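Long-range contacts in beta-glucosidase (PDB 6JXG), which probably hydrolyses terminal, non-reducing beta-D-glucosyl residues with release of beta-D-glucose, as a secreted family 3 glycoside hydrolase of cellulose breakdown: residues A120-E125 against S440-I445; N160-N165 against T542-G547; S370-D375 against S385-F390; G452-L457 against V484-L489. All coordinates share one frame; numbering follows the deposited sequence.

Contact 1: residues A120-E125 against S440-I445; sequences AGRNWE and SGEGYI
Arg122 is held in its own segment first: its NE and NH2 both turn, side-on and within the guanidinium plane, to OE2 of Glu125, with NE to OE2 at 2.8 Å. The bend at chi3 (79°) then lays the flat guanidinium against the carboxylate of Glu442, their planes only 5° apart. OE2 of Glu442 sits 3.6 Å from NH2 of Arg122 over the centre of that face, so this salt bridge is one of charge alone, with no N-H directed at the oxygen. Glu442 spends its directed bonds elsewhere, OE2 on Ser385 and OE1 on Arg166. In family 3 glycoside hydrolases the TIM-barrel-like N-terminal domain meets the C-terminal domain, and the network joins a loop of each. At the other end, OG of Ser440 donates to O of Gly121 at 2.8 Å, from above the carbonyl plane, and receives a proton from a water that also donates to O of Ala120. Gly121, with no side chain, lets O of Gly441 approach its CA to 3.5 Å, suiting the close crossing (CA to CA 4.6 Å). Trp124 brings its indole edge to CA of Gly441, while CG of Glu125 lies over one ring face.

Contact 2: residues N160-N165 against T542-G547; sequences NEQETN and TAIVPG
Gln162 reaches across with CG in the crowded position between its backbone N and carbonyl carbon (chi1 63°) and the rest of the chain extended, which delivers the terminal amide alongside the backbone of Val545. There it pairs with both polar atoms of that residue. N of Val545 donates to OE1 of Gln162 at 3.0 Å, in the carbonyl plane and on a lone pair, and NE2 of Gln162 returns a bond to O of Val545 at 2.9 Å, also on a lone pair. Both are nearly straight (174° and 172°). The second N-H of NE2 goes to O of Thr164 at 3.0 Å, so both amide protons are spent and the rotation of the group is fixed. Glutamine suits the place because one flat group offers the donor and the acceptor that match the N-H and C=O of one residue.

Beside the amide, Ile544 sends its two branches to different neighbours: CD1 rests on CB of Gln162 at 3.7 Å, and CG2 meets OG1 of Thr164 at the same distance, the two side chains crossing obliquely. The hydroxyl of Thr164 has its main partner in Asp453. A water takes a proton from ND2 of Asn165 and donates to O of Val545 and O of Gly547, continuing the link where direct bonds stop. No helix or strand takes part; this is a loop-to-loop join between the N-terminal, TIM-barrel-like domain and the C-terminal domain of a family 3 glycoside hydrolase, in which a side-chain amide imitates the two-bond pairing of neighbouring strands.

Contact 3: residues S370-D375 against S385-F390; sequences SDRGCD and SGTADF
The close-packed half of this contact is built round the aliphatic part of Arg372. Its chain folds at chi2 and chi3, so that CG presses on CG2 of Thr387 at 3.7 Å and CD comes to CE2 of Phe390 at 3.9 Å. The methyl of Thr387 also touches O of Asp371, and its hydroxyl, set between backbone N and carbonyl carbon, turns to O of Gly384. An arginine suits the spot because its CG and CD methylenes can pack against a methyl and a ring before the charge begins.

The other half is polar and wet. NH2 of Arg372 gives one proton to OD1 of Asp389 at 3.0 Å, a fairly straight bond (163°) and a salt bridge, although the carboxylate stands 65° from the guanidinium and is met from above its plane. The other goes to O of Ala388, likewise at 3.0 Å but more bent and well above the carbonyl plane. A water bridges NH1 of Arg372 and OD1 of Asp389, closing a small ring beside the direct bond. Another donates to both OD1 of Asp371 and OG1 of Thr387, which are too far apart to meet directly.

Both segments belong to one long loop of the C-terminal domain, between strand 351-355 and helix 396-406; the first arm carries Cys374, disulfide-bonded to Cys369. OD2 of Asp389 accepts from Gln67, and Asp371 has Arg64 and the hydroxyl of Tyr444; these partners would tend to keep both aspartates ionised.

Contact 4: residues G452-L457 against V484-L489; sequences GDRNSL and VGPLIL
The two backbones come closest at Leu457 and Leu487, CA to CA 4.7 Å, where N of Ile488 donates to O of Leu457 at 2.8 Å along a nearly straight line (165°). Both segments are loops of the alpha/beta C-terminal domain of the family 3 enzyme; 484-489 leaves strand 477-483 of its six-stranded sheet and runs into helix 490-493, with Leu489 as the N-cap residue.

Arg454 carries the polar side. Its chain, bent at chi3 (-76°), presents the guanidinium end-on to a single atom, O of Pro486, with NH1 at 2.9 Å and NH2 at 3.0 Å. The NH2 bond follows a lone pair of the carbonyl, whereas NH1 arrives somewhat above its plane. Proline offers no N-H of its own, but its carbonyl is a good acceptor and is gripped twice. NH2 also bonds O of Pro118, tying the arginine to the N-terminal domain. Gly485, with no side chain, lets NH2 of Arg454 come to 3.5 Å from its C.

Around this polar group the packing is apolar. CG2 of Val484 lies over a guanidinium face as the two chains slide past each other in opposite directions, CD2 of Leu487 meets the edge near NH1, and CD2 of Leu457 sits above a face, offset toward the rim. With CG anti to its carbonyl carbon, Leu457 sets that one methyl, CD2, both over the cation and 3.5 Å from O of Pro486. Nearer the backbone, CB of Leu457 touches CG1 of Ile488 at 3.9 Å.

Contacts 1 and 2 each join the TIM-barrel-like N-terminal domain to the C-terminal domain, whereas contacts 3 and 4 lie within the latter. Contact 1 is central: its centre is about 11 Å from that of each other contact, and it touches all three. Contacts 2 and 4 also meet, about 14 Å between centres, through Asp453, which bonds Thr164, Glu163 and Gly121. Contact 3 stands apart from 2 and 4, with nearest atoms about 8 Å away. Along the chain, contacts 1 and 2 interlace, contact 3 is nested within both, and contact 4 follows contact 1 but lies inside the loop closed by contact 2. At contacts 1 and 2 the domains thus meet mainly through loops.

Contact 1: residues A120-E125 against S440-I445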
loop_
_atom_site.group_PDB
_atom_site.type_symbol
_atom_site.label_atom_id
_atom_site.label_comp_id
_atom_site.label_asym_id
_atom_site.label_seq_id
_atom_site.Cartn_x
_atom_site.Cartn_y
_atom_site.Cartn_z
ATOM N N ALA A 120 -13.190 0.894 -3.724
ATOM C CA ALA A 120 -12.693 2.176 -3.288
ATOM C C ALA A 120 -11.431 2.633 -4.024
ATOM O O ALA A 120 -10.553 1.851 -4.445
ATOM C CB ALA A 120 -12.565 2.230 -1.779
ATOM N N GLY A 121 -11.385 3.926 -4.316
ATOM C CA GLY A 121 -10.522 4.368 -5.415
ATOM C C GLY A 121 -9.014 4.446 -5.160
ATOM O O GLY A 121 -8.250 4.509 -6.122
ATOM N N ARG A 122 -8.601 4.472 -3.887
ATOM C CA ARG A 122 -7.174 4.622 -3.570
ATOM C C ARG A 122 -6.519 3.355 -3.017
ATOM O O ARG A 122 -5.370 3.375 -2.552
ATOM C CB ARG A 122 -7.010 5.752 -2.586
ATOM C CG ARG A 122 -7.419 7.090 -3.175
ATOM C CD ARG A 122 -7.236 8.178 -2.121
ATOM N NE ARG A 122 -5.786 8.531 -2.054
ATOM C CZ ARG A 122 -5.279 9.542 -1.346
ATOM N NH1 ARG A 122 -6.068 10.278 -0.581
ATOM N NH2 ARG A 122 -3.980 9.796 -1.392
ATOM N N ASN A 123 -7.203 2.243 -3.109
ATOM C CA ASN A 123 -6.713 1.023 -2.430
ATOM C C ASN A 123 -5.388 0.512 -2.977
ATOM O O ASN A 123 -4.563 0.040 -2.253
ATOM C CB ASN A 123 -7.775 -0.100 -2.465
ATOM C CG ASN A 123 -9.034 0.258 -1.733
ATOM O OD1 ASN A 123 -9.065 1.187 -0.965
ATOM N ND2 ASN A 123 -10.073 -0.558 -1.915
ATOM N N TRP A 124 -5.197 0.683 -4.253
ATOM C CA TRP A 124 -3.901 0.467 -4.939
ATOM C C TRP A 124 -2.676 1.176 -4.377
ATOM O O TRP A 124 -1.530 0.645 -4.487
ATOM C CB TRP A 124 -4.020 0.767 -6.447
ATOM C CG TRP A 124 -4.401 2.139 -6.764
ATOM C CD1 TRP A 124 -5.656 2.641 -6.829
ATOM C CD2 TRP A 124 -3.498 3.254 -6.902
ATOM N NE1 TRP A 124 -5.595 4.005 -7.123
ATOM C CE2 TRP A 124 -4.274 4.395 -7.150
ATOM C CE3 TRP A 124 -2.103 3.375 -6.899
ATOM C CZ2 TRP A 124 -3.699 5.680 -7.396
ATOM C CZ3 TRP A 124 -1.507 4.670 -7.120
ATOM C CH2 TRP A 124 -2.309 5.791 -7.375
ATOM N N GLU A 125 -2.890 2.299 -3.692
ATOM C CA GLU A 125 -1.785 2.977 -3.043
ATOM C C GLU A 125 -1.296 2.262 -1.785
ATOM O O GLU A 125 -0.132 2.458 -1.340
ATOM C CB GLU A 125 -2.204 4.389 -2.590
ATOM C CG GLU A 125 -2.710 5.353 -3.651
ATOM C CD GLU A 125 -2.554 6.808 -3.265
ATOM O OE1 GLU A 125 -1.414 7.250 -2.911
ATOM O OE2 GLU A 125 -3.557 7.561 -3.351
ATOM N N SER A 440 -8.704 3.474 -11.108
ATOM C CA SER A 440 -9.400 4.278 -10.109
ATOM C C SER A 440 -8.356 5.237 -9.532
ATOM O O SER A 440 -7.169 5.164 -9.835
ATOM C CB SER A 440 -10.041 3.380 -9.010
ATOM O OG SER A 440 -9.106 2.764 -8.117
ATOM N N GLY A 441 -8.816 6.074 -8.638
ATOM C CA GLY A 441 -7.974 7.095 -8.053
ATOM C C GLY A 441 -8.622 7.910 -6.974
ATOM O O GLY A 441 -9.716 7.603 -6.470
ATOM N N GLU A 442 -7.890 8.945 -6.579
ATOM C CA GLU A 442 -8.313 9.841 -5.573
ATOM C C GLU A 442 -9.556 10.649 -6.003
ATOM O O GLU A 442 -9.742 10.993 -7.171
ATOM C CB GLU A 442 -7.130 10.782 -5.208
ATOM C CG GLU A 442 -7.416 11.639 -4.002
ATOM C CD GLU A 442 -6.198 12.436 -3.522
ATOM O OE1 GLU A 442 -6.384 13.277 -2.610
ATOM O OE2 GLU A 442 -5.076 12.088 -3.918
ATOM N N GLY A 443 -10.399 10.905 -5.052
ATOM C CA GLY A 443 -11.693 11.525 -5.354
ATOM C C GLY A 443 -11.727 13.031 -5.628
ATOM O O GLY A 443 -12.686 13.665 -5.245
ATOM N N TYR A 444 -10.746 13.573 -6.351
ATOM C CA TYR A 444 -10.863 14.924 -6.902
ATOM C C TYR A 444 -10.853 14.905 -8.391
ATOM O O TYR A 444 -10.922 15.948 -8.986
ATOM C CB TYR A 444 -9.840 15.915 -6.341
ATOM C CG TYR A 444 -8.426 15.643 -6.730
ATOM C CD1 TYR A 444 -7.875 16.248 -7.823
ATOM C CD2 TYR A 444 -7.593 14.839 -5.921
ATOM C CE1 TYR A 444 -6.538 16.002 -8.229
ATOM C CE2 TYR A 444 -6.286 14.566 -6.315
ATOM C CZ TYR A 444 -5.781 15.149 -7.482
ATOM O OH TYR A 444 -4.485 14.874 -7.828
ATOM N N ILE A 445 -10.787 13.727 -9.009
ATOM C CA ILE A 445 -10.724 13.573 -10.429
ATOM C C ILE A 445 -11.801 12.546 -10.832
ATOM O O ILE A 445 -11.944 11.493 -10.201
ATOM C CB ILE A 445 -9.352 12.968 -10.806
ATOM C CG1 ILE A 445 -8.202 13.946 -10.478
ATOM C CG2 ILE A 445 -9.279 12.717 -12.302
ATOM C CD1 ILE A 445 -6.813 13.398 -10.724
HETATM O O HOH W 1 -10.313 0.559 -6.831
HETATM O O HOH W 2 -5.192 12.830 0.297
#

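Contact 2: residues N160-N165 against T542-G547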
loop_
_atom_site.group_PDB
_atom_site.type_symbol
_atom_site.label_atom_id
_atom_site.label_comp_id
_atom_site.label_asym_id
_atom_site.label_seq_id
_atom_site.Cartn_x
_atom_site.Cartn_y
_atom_site.Cartn_z
ATOM N N ASN A 160 -10.638 6.307 6.218
ATOM C CA ASN A 160 -10.922 6.894 4.872
ATOM C C ASN A 160 -10.916 5.763 3.858
ATOM O O ASN A 160 -10.006 5.593 3.061
ATOM C CB ASN A 160 -9.887 7.952 4.598
ATOM C CG ASN A 160 -9.999 8.591 3.244
ATOM O OD1 ASN A 160 -11.098 8.642 2.628
ATOM N ND2 ASN A 160 -8.892 9.124 2.792
ATOM N N GLU A 161 -11.940 4.928 3.958
ATOM C CA GLU A 161 -12.034 3.680 3.186
ATOM C C GLU A 161 -12.786 3.879 1.862
ATOM O O GLU A 161 -12.999 2.913 1.161
ATOM C CB GLU A 161 -12.609 2.565 4.065
ATOM C CG GLU A 161 -11.678 2.204 5.238
ATOM C CD GLU A 161 -10.430 1.431 4.769
ATOM O OE1 GLU A 161 -10.554 0.746 3.694
ATOM O OE2 GLU A 161 -9.351 1.509 5.488
ATOM N N GLN A 162 -13.270 5.094 1.597
ATOM C CA GLN A 162 -13.838 5.435 0.266
ATOM C C GLN A 162 -13.604 6.890 -0.068
ATOM O O GLN A 162 -13.516 7.738 0.815
ATOM C CB GLN A 162 -15.336 5.110 0.171
ATOM C CG GLN A 162 -16.188 5.931 1.173
ATOM C CD GLN A 162 -17.667 5.563 1.054
ATOM O OE1 GLN A 162 -18.031 4.384 1.206
ATOM N NE2 GLN A 162 -18.485 6.529 0.683
ATOM N N GLU A 163 -13.557 7.186 -1.373
ATOM C CA GLU A 163 -13.352 8.543 -1.857
ATOM C C GLU A 163 -14.669 9.346 -1.928
ATOM O O GLU A 163 -14.692 10.560 -1.723
ATOM C CB GLU A 163 -12.719 8.524 -3.243
ATOM C CG GLU A 163 -11.292 8.008 -3.171
ATOM C CD GLU A 163 -10.491 8.852 -2.222
ATOM O OE1 GLU A 163 -10.099 9.994 -2.598
ATOM O OE2 GLU A 163 -10.295 8.404 -1.052
ATOM N N THR A 164 -15.755 8.631 -2.189
ATOM C CA THR A 164 -17.082 9.221 -2.202
ATOM C C THR A 164 -17.420 9.899 -0.861
ATOM O O THR A 164 -17.430 9.275 0.246
ATOM C CB THR A 164 -18.137 8.175 -2.582
ATOM O OG1 THR A 164 -17.845 7.623 -3.884
ATOM C CG2 THR A 164 -19.567 8.840 -2.638
ATOM N N ASN A 165 -17.653 11.205 -0.937
ATOM C CA ASN A 165 -17.955 12.057 0.226
ATOM C C ASN A 165 -16.901 11.986 1.310
ATOM O O ASN A 165 -17.197 12.121 2.455
ATOM C CB ASN A 165 -19.316 11.676 0.899
ATOM C CG ASN A 165 -20.490 11.725 -0.075
ATOM O OD1 ASN A 165 -20.537 12.545 -0.935
ATOM N ND2 ASN A 165 -21.396 10.800 0.048
ATOM N N THR A 542 -19.266 -5.746 1.458
ATOM C CA THR A 542 -18.985 -4.293 1.606
ATOM C C THR A 542 -19.215 -3.640 0.275
ATOM O O THR A 542 -19.151 -4.286 -0.798
ATOM C CB THR A 542 -17.566 -4.006 2.001
ATOM O OG1 THR A 542 -16.663 -4.693 1.114
ATOM C CG2 THR A 542 -17.294 -4.464 3.379
ATOM N N ALA A 543 -19.451 -2.336 0.349
ATOM C CA ALA A 543 -19.704 -1.512 -0.828
ATOM C C ALA A 543 -19.531 -0.017 -0.456
ATOM O O ALA A 543 -19.512 0.365 0.740
ATOM C CB ALA A 543 -21.127 -1.806 -1.303
ATOM N N ILE A 544 -19.415 0.805 -1.474
ATOM C CA ILE A 544 -19.407 2.263 -1.329
ATOM C C ILE A 544 -20.740 2.710 -0.753
ATOM O O ILE A 544 -21.795 2.402 -1.299
ATOM C CB ILE A 544 -19.164 2.958 -2.666
ATOM C CG1 ILE A 544 -17.815 2.482 -3.298
ATOM C CG2 ILE A 544 -19.219 4.474 -2.505
ATOM C CD1 ILE A 544 -16.555 2.866 -2.506
ATOM N N VAL A 545 -20.692 3.447 0.325
ATOM C CA VAL A 545 -21.899 3.887 1.036
ATOM C C VAL A 545 -22.261 5.342 0.642
ATOM O O VAL A 545 -21.371 6.152 0.342
ATOM C CB VAL A 545 -21.454 3.720 2.482
ATOM C CG1 VAL A 545 -21.095 4.930 3.277
ATOM C CG2 VAL A 545 -21.713 2.409 3.111
ATOM N N PRO A 546 -23.557 5.708 0.696
ATOM C CA PRO A 546 -23.935 7.087 0.325
ATOM C C PRO A 546 -23.951 8.068 1.467
ATOM O O PRO A 546 -24.283 9.231 1.245
ATOM C CB PRO A 546 -25.403 6.941 -0.192
ATOM C CG PRO A 546 -25.907 5.728 0.516
ATOM C CD PRO A 546 -24.725 4.824 0.849
ATOM N N GLY A 547 -23.655 7.647 2.685
ATOM C CA GLY A 547 -23.767 8.518 3.867
ATOM C C GLY A 547 -22.654 8.132 4.857
ATOM O O GLY A 547 -21.467 8.021 4.456
HETATM O O HOH W 3 -20.793 8.637 1.979
#

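Contact 3: residues S370-D375 against S385-F390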
loop_
_atom_site.group_PDB
_atom_site.type_symbol
_atom_site.label_atom_id
_atom_site.label_comp_id
_atom_site.label_asym_id
_atom_site.label_seq_id
_atom_site.Cartn_x
_atom_site.Cartn_y
_atom_site.Cartn_z
ATOM N N SER A 370 -3.218 14.770 -16.542
ATOM C CA SER A 370 -2.852 15.377 -15.287
ATOM C C SER A 370 -3.083 14.378 -14.141
ATOM O O SER A 370 -4.152 13.739 -14.048
ATOM C CB SER A 370 -3.713 16.619 -15.091
ATOM O OG SER A 370 -3.456 17.200 -13.849
ATOM N N ASP A 371 -2.090 14.204 -13.279
ATOM C CA ASP A 371 -2.200 13.270 -12.153
ATOM C C ASP A 371 -2.624 11.851 -12.570
ATOM O O ASP A 371 -3.173 11.126 -11.792
ATOM C CB ASP A 371 -3.147 13.810 -11.073
ATOM C CG ASP A 371 -2.680 15.136 -10.476
ATOM O OD1 ASP A 371 -1.463 15.371 -10.431
ATOM O OD2 ASP A 371 -3.539 15.884 -9.974
ATOM N N ARG A 372 -2.285 11.465 -13.800
ATOM C CA ARG A 372 -2.592 10.130 -14.416
ATOM C C ARG A 372 -4.106 9.880 -14.462
ATOM O O ARG A 372 -4.559 8.715 -14.445
ATOM C CB ARG A 372 -1.879 8.972 -13.707
ATOM C CG ARG A 372 -0.442 9.279 -13.294
ATOM C CD ARG A 372 0.471 9.280 -14.515
ATOM N NE ARG A 372 0.441 10.548 -15.257
ATOM C CZ ARG A 372 1.173 11.605 -15.013
ATOM N NH1 ARG A 372 1.026 12.668 -15.784
ATOM N NH2 ARG A 372 2.095 11.614 -14.073
ATOM N N GLY A 373 -4.864 10.963 -14.610
ATOM C CA GLY A 373 -6.333 10.928 -14.620
ATOM C C GLY A 373 -6.932 10.500 -15.940
ATOM O O GLY A 373 -7.829 11.149 -16.483
ATOM N N CYS A 374 -6.519 9.359 -16.428
ATOM C CA CYS A 374 -7.209 8.673 -17.486
ATOM C C CYS A 374 -6.766 7.202 -17.471
ATOM O O CYS A 374 -5.672 6.865 -16.923
ATOM C CB CYS A 374 -6.831 9.318 -18.857
ATOM S SG CYS A 374 -5.141 9.041 -19.431
ATOM N N ASP A 375 -7.510 6.350 -18.202
ATOM C CA ASP A 375 -7.113 4.945 -18.412
ATOM C C ASP A 375 -6.975 4.724 -19.916
ATOM O O ASP A 375 -7.830 4.101 -20.543
ATOM C CB ASP A 375 -8.156 4.015 -17.805
ATOM C CG ASP A 375 -7.803 2.528 -17.932
ATOM O OD1 ASP A 375 -6.647 2.211 -18.147
ATOM O OD2 ASP A 375 -8.728 1.677 -17.890
ATOM N N SER A 385 -3.012 12.083 -6.067
ATOM C CA SER A 385 -1.798 12.575 -5.469
ATOM C C SER A 385 -0.726 11.530 -5.337
ATOM O O SER A 385 0.449 11.866 -5.268
ATOM C CB SER A 385 -2.088 13.144 -4.080
ATOM O OG SER A 385 -2.452 12.049 -3.258
ATOM N N GLY A 386 -1.119 10.252 -5.335
ATOM C CA GLY A 386 -0.163 9.113 -5.189
ATOM C C GLY A 386 0.511 8.674 -6.489
ATOM O O GLY A 386 0.559 7.460 -6.814
ATOM N N THR A 387 0.983 9.668 -7.228
ATOM C CA THR A 387 1.511 9.541 -8.569
ATOM C C THR A 387 2.869 10.158 -8.718
ATOM O O THR A 387 3.348 10.876 -7.834
ATOM C CB THR A 387 0.538 10.131 -9.619
ATOM O OG1 THR A 387 0.246 11.521 -9.363
ATOM C CG2 THR A 387 -0.812 9.260 -9.587
ATOM N N ALA A 388 3.431 9.962 -9.909
ATOM C CA ALA A 388 4.730 10.505 -10.342
ATOM C C ALA A 388 4.677 10.555 -11.865
ATOM O O ALA A 388 3.847 9.880 -12.442
ATOM C CB ALA A 388 5.874 9.642 -9.928
ATOM N N ASP A 389 5.591 11.335 -12.442
ATOM C CA ASP A 389 5.744 11.429 -13.909
ATOM C C ASP A 389 6.661 10.279 -14.277
ATOM O O ASP A 389 7.645 10.056 -13.586
ATOM C CB ASP A 389 6.328 12.755 -14.306
ATOM C CG ASP A 389 5.290 13.888 -14.296
ATOM O OD1 ASP A 389 4.153 13.732 -13.781
ATOM O OD2 ASP A 389 5.649 14.942 -14.861
ATOM N N PHE A 390 6.262 9.454 -15.248
ATOM C CA PHE A 390 7.099 8.378 -15.695
ATOM C C PHE A 390 8.312 8.956 -16.413
ATOM O O PHE A 390 8.128 9.828 -17.277
ATOM C CB PHE A 390 6.381 7.506 -16.723
ATOM C CG PHE A 390 5.177 6.766 -16.188
ATOM C CD1 PHE A 390 5.340 5.596 -15.543
ATOM C CD2 PHE A 390 3.879 7.256 -16.394
ATOM C CE1 PHE A 390 4.247 4.859 -15.105
ATOM C CE2 PHE A 390 2.783 6.544 -15.970
ATOM C CZ PHE A 390 2.969 5.350 -15.306
HETATM O O HOH W 4 0.789 14.059 -10.159
HETATM O O HOH W 5 2.335 15.305 -15.375
#

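Contact 4: residues G452-L457 against V484-L489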
loop_
_atom_site.group_PDB
_atom_site.type_symbol
_atom_site.label_atom_id
_atom_site.label_comp_id
_atom_site.label_asym_id
_atom_site.label_seq_id
_atom_site.Cartn_x
_atom_site.Cartn_y
_atom_site.Cartn_z
ATOM N N GLY A 452 -13.150 9.143 -8.377
ATOM C CA GLY A 452 -12.277 8.313 -7.538
ATOM C C GLY A 452 -12.621 6.834 -7.459
ATOM O O GLY A 452 -11.905 5.996 -7.970
ATOM N N ASP A 453 -13.672 6.527 -6.702
ATOM C CA ASP A 453 -14.157 5.165 -6.530
ATOM C C ASP A 453 -14.710 4.582 -7.818
ATOM O O ASP A 453 -15.314 5.300 -8.605
ATOM C CB ASP A 453 -15.315 5.142 -5.502
ATOM C CG ASP A 453 -14.908 5.556 -4.098
ATOM O OD1 ASP A 453 -13.732 5.306 -3.682
ATOM O OD2 ASP A 453 -15.803 6.088 -3.372
ATOM N N ARG A 454 -14.524 3.277 -8.001
ATOM C CA ARG A 454 -15.075 2.525 -9.076
ATOM C C ARG A 454 -16.557 2.235 -8.866
ATOM O O ARG A 454 -17.023 1.992 -7.755
ATOM C CB ARG A 454 -14.368 1.168 -9.269
ATOM C CG ARG A 454 -12.904 1.312 -9.616
ATOM C CD ARG A 454 -12.267 -0.007 -9.883
ATOM N NE ARG A 454 -11.962 -0.836 -8.757
ATOM C CZ ARG A 454 -11.837 -2.160 -8.835
ATOM N NH1 ARG A 454 -12.131 -2.851 -9.943
ATOM N NH2 ARG A 454 -11.459 -2.837 -7.783
ATOM N N ASN A 455 -17.280 2.263 -9.959
ATOM C CA ASN A 455 -18.712 2.112 -9.887
ATOM C C ASN A 455 -19.109 0.646 -10.076
ATOM O O ASN A 455 -20.268 0.287 -10.006
ATOM C CB ASN A 455 -19.407 3.124 -10.791
ATOM C CG ASN A 455 -19.273 2.834 -12.274
ATOM O OD1 ASN A 455 -19.656 3.689 -13.125
ATOM N ND2 ASN A 455 -18.800 1.681 -12.622
ATOM N N SER A 456 -18.135 -0.239 -10.291
ATOM C CA SER A 456 -18.408 -1.670 -10.486
ATOM C C SER A 456 -17.098 -2.368 -10.288
ATOM O O SER A 456 -16.080 -1.698 -10.137
ATOM C CB SER A 456 -18.895 -2.007 -11.882
ATOM O OG SER A 456 -17.815 -1.854 -12.789
ATOM N N LEU A 457 -17.152 -3.698 -10.331
ATOM C CA LEU A 457 -15.976 -4.590 -10.336
ATOM C C LEU A 457 -15.796 -5.299 -11.718
ATOM O O LEU A 457 -15.243 -6.412 -11.857
ATOM C CB LEU A 457 -16.077 -5.593 -9.193
ATOM C CG LEU A 457 -16.038 -5.012 -7.765
ATOM C CD1 LEU A 457 -16.174 -6.164 -6.795
ATOM C CD2 LEU A 457 -14.776 -4.207 -7.415
ATOM N N VAL A 484 -6.158 -2.066 -10.755
ATOM C CA VAL A 484 -5.978 -1.491 -9.413
ATOM C C VAL A 484 -6.550 -2.308 -8.298
ATOM O O VAL A 484 -6.257 -2.041 -7.129
ATOM C CB VAL A 484 -6.548 -0.066 -9.332
ATOM C CG1 VAL A 484 -5.778 0.815 -10.288
ATOM C CG2 VAL A 484 -8.058 -0.008 -9.683
ATOM N N GLY A 485 -7.398 -3.306 -8.618
ATOM C CA GLY A 485 -8.026 -4.080 -7.584
ATOM C C GLY A 485 -8.871 -5.193 -8.118
ATOM O O GLY A 485 -8.926 -5.361 -9.320
ATOM N N PRO A 486 -9.556 -5.907 -7.232
ATOM C CA PRO A 486 -10.396 -7.039 -7.621
ATOM C C PRO A 486 -11.329 -6.702 -8.768
ATOM O O PRO A 486 -11.879 -5.572 -8.875
ATOM C CB PRO A 486 -11.229 -7.313 -6.355
ATOM C CG PRO A 486 -10.495 -6.690 -5.237
ATOM C CD PRO A 486 -9.665 -5.602 -5.791
ATOM N N LEU A 487 -11.525 -7.692 -9.611
ATOM C CA LEU A 487 -12.495 -7.666 -10.660
ATOM C C LEU A 487 -13.249 -9.038 -10.630
ATOM O O LEU A 487 -12.686 -10.053 -10.272
ATOM C CB LEU A 487 -11.853 -7.485 -12.027
ATOM C CG LEU A 487 -11.134 -6.188 -12.291
ATOM C CD1 LEU A 487 -10.329 -6.248 -13.539
ATOM C CD2 LEU A 487 -12.259 -5.147 -12.394
ATOM N N ILE A 488 -14.483 -9.031 -11.105
ATOM C CA ILE A 488 -15.241 -10.265 -11.279
ATOM C C ILE A 488 -14.863 -10.758 -12.683
ATOM O O ILE A 488 -15.025 -10.061 -13.668
ATOM C CB ILE A 488 -16.761 -10.002 -11.144
ATOM C CG1 ILE A 488 -17.094 -9.284 -9.830
ATOM C CG2 ILE A 488 -17.574 -11.292 -11.358
ATOM C CD1 ILE A 488 -16.746 -10.046 -8.553
ATOM N N LEU A 489 -14.363 -11.973 -12.738
ATOM C CA LEU A 489 -13.797 -12.537 -13.926
ATOM C C LEU A 489 -14.668 -13.673 -14.495
ATOM O O LEU A 489 -14.260 -14.290 -15.473
ATOM C CB LEU A 489 -12.411 -13.055 -13.650
ATOM C CG LEU A 489 -11.409 -12.036 -13.109
ATOM C CD1 LEU A 489 -10.022 -12.649 -12.922
ATOM C CD2 LEU A 489 -11.338 -10.912 -14.110
#